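Local coordinates for staphylococcal superantigen-like 1 (Staphylococcus aureus, PDB 4O1N), which probably acts as a secreted virulence protease that cleaves host collagens and cytokines, at residues 108-112 and 113-117. Sequence-based numbering, arbitrary orientation.
Sequences NSVQY and IDYIN
I113 lays its CG1 branch over the ring of Y112, a CH-pi contact in the surface loop that links the OB-fold domain, left by strand 98-106, to the beta-grasp domain, entered by strand 120-125. The evidence is direct: I113 CG1 stands 3.7 Å from the Y112 ring centroid and only 9° off the ring normal. Y112 places CG between its backbone N and carbonyl carbon (chi1 85°), bringing the ring alongside the next side chain, and I113 sets CG1 over it by turning that branch anti to its own carbonyl carbon. The extended end of I113 (chi2 175°) then carries CD1 outward along the ring to 3.7 Å from Y112 CZ. The other branch of I113 serves a second tyrosine, because CG2 lies 3.7 Å above the plane of the Y115 ring, over its centre. The isoleucine thus separates two aromatic rings, one methylene and one methyl each meeting a face. Polar anchoring comes from outside the cluster, where E140 accepts bonds from the backbone N of S109 and V110, and the side-chain amide of N108 accepts from E140 N through OD1 and donates to S138 O through ND2. V110 has looser apolar contacts, its CG2 lying 4.4 Å from I113 CB and, obliquely to the ring, 4.3 Å from Y115 CE1; the close approach of V110 CG2 is to I113 O, at 3.4 Å.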
loop_
_atom_site.group_PDB
_atom_site.type_symbol
_atom_site.label_atom_id
_atom_site.label_comp_id
_atom_site.label_asym_id
_atom_site.label_seq_id
_atom_site.Cartn_x
_atom_site.Cartn_y
_atom_site.Cartn_z
ATOM N N ASN A 108 -3.946 -10.849 10.215
ATOM C CA ASN A 108 -5.054 -11.760 9.988
ATOM C C ASN A 108 -5.509 -12.335 11.329
ATOM O O ASN A 108 -4.711 -12.719 12.184
ATOM C CB ASN A 108 -4.682 -12.878 8.998
ATOM C CG ASN A 108 -4.693 -12.417 7.547
ATOM O OD1 ASN A 108 -5.052 -11.277 7.233
ATOM N ND2 ASN A 108 -4.290 -13.311 6.659
ATOM N N SER A 109 -6.811 -12.344 11.497
ATOM C CA SER A 109 -7.433 -12.920 12.641
ATOM C C SER A 109 -7.541 -14.452 12.539
ATOM O O SER A 109 -7.625 -15.119 13.552
ATOM C CB SER A 109 -8.768 -12.220 12.849
ATOM O OG SER A 109 -9.477 -12.794 13.917
ATOM N N VAL A 110 -7.468 -15.025 11.346
ATOM C CA VAL A 110 -7.187 -16.482 11.224
ATOM C C VAL A 110 -5.696 -16.702 10.899
ATOM O O VAL A 110 -5.221 -16.371 9.797
ATOM C CB VAL A 110 -8.156 -17.235 10.240
ATOM C CG1 VAL A 110 -8.748 -16.317 9.179
ATOM C CG2 VAL A 110 -7.503 -18.458 9.580
ATOM N N GLN A 111 -4.963 -17.233 11.877
ATOM C CA GLN A 111 -3.506 -17.384 11.754
ATOM C C GLN A 111 -3.080 -18.771 11.340
ATOM O O GLN A 111 -1.973 -18.953 10.874
ATOM C CB GLN A 111 -2.786 -17.036 13.074
ATOM C CG GLN A 111 -2.471 -15.549 13.247
ATOM C CD GLN A 111 -1.677 -14.921 12.074
ATOM O OE1 GLN A 111 -2.011 -13.837 11.559
ATOM N NE2 GLN A 111 -0.615 -15.609 11.662
ATOM N N TYR A 112 -3.921 -19.768 11.543
ATOM C CA TYR A 112 -3.442 -21.149 11.451
ATOM C C TYR A 112 -3.655 -21.732 10.077
ATOM O O TYR A 112 -3.108 -22.765 9.758
ATOM C CB TYR A 112 -4.068 -22.037 12.544
ATOM C CG TYR A 112 -5.406 -22.610 12.197
ATOM C CD1 TYR A 112 -6.546 -21.809 12.137
ATOM C CD2 TYR A 112 -5.549 -23.947 11.969
ATOM C CE1 TYR A 112 -7.790 -22.334 11.818
ATOM C CE2 TYR A 112 -6.788 -24.480 11.663
ATOM C CZ TYR A 112 -7.901 -23.669 11.577
ATOM O OH TYR A 112 -9.109 -24.242 11.251
ATOM N N ILE A 113 -4.464 -21.071 9.266
ATOM C CA ILE A 113 -4.481 -21.313 7.841
ATOM C C ILE A 113 -4.268 -19.989 7.115
ATOM O O ILE A 113 -4.833 -18.939 7.514
ATOM C CB ILE A 113 -5.826 -21.847 7.407
ATOM C CG1 ILE A 113 -6.176 -23.095 8.207
ATOM C CG2 ILE A 113 -5.813 -22.109 5.915
ATOM C CD1 ILE A 113 -7.564 -23.630 7.915
ATOM N N ASP A 114 -3.473 -20.042 6.050
ATOM C CA ASP A 114 -3.282 -18.886 5.174
ATOM C C ASP A 114 -4.175 -18.984 3.920
ATOM O O ASP A 114 -3.796 -19.604 2.930
ATOM C CB ASP A 114 -1.801 -18.775 4.770
ATOM C CG ASP A 114 -1.487 -17.517 3.942
ATOM O OD1 ASP A 114 -0.403 -17.533 3.322
ATOM O OD2 ASP A 114 -2.300 -16.530 3.915
ATOM N N TYR A 115 -5.348 -18.362 3.975
ATOM C CA TYR A 115 -6.229 -18.248 2.824
ATOM C C TYR A 115 -5.736 -17.183 1.799
ATOM O O TYR A 115 -5.327 -16.086 2.158
ATOM C CB TYR A 115 -7.658 -17.965 3.288
ATOM C CG TYR A 115 -8.300 -19.138 4.000
ATOM C CD1 TYR A 115 -8.550 -19.107 5.356
ATOM C CD2 TYR A 115 -8.618 -20.315 3.316
ATOM C CE1 TYR A 115 -9.117 -20.198 6.004
ATOM C CE2 TYR A 115 -9.187 -21.400 3.966
ATOM C CZ TYR A 115 -9.435 -21.328 5.308
ATOM O OH TYR A 115 -10.005 -22.386 5.971
ATOM N N ILE A 116 -5.714 -17.540 0.526
ATOM C CA ILE A 116 -5.343 -16.585 -0.491
ATOM C C ILE A 116 -6.477 -16.499 -1.481
ATOM O O ILE A 116 -6.848 -17.499 -2.050
ATOM C CB ILE A 116 -4.031 -16.986 -1.197
ATOM C CG1 ILE A 116 -2.890 -17.187 -0.173
ATOM C CG2 ILE A 116 -3.603 -15.879 -2.154
ATOM C CD1 ILE A 116 -1.702 -17.925 -0.732
ATOM N N ASN A 117 -7.042 -15.321 -1.684
ATOM C CA ASN A 117 -8.166 -15.213 -2.637
ATOM C C ASN A 117 -7.817 -14.426 -3.892
ATOM O O ASN A 117 -7.176 -13.381 -3.814
ATOM C CB ASN A 117 -9.419 -14.628 -1.967
ATOM C CG ASN A 117 -9.102 -13.876 -0.678
ATOM O OD1 ASN A 117 -8.578 -12.758 -0.716
ATOM N ND2 ASN A 117 -9.405 -14.494 0.483
#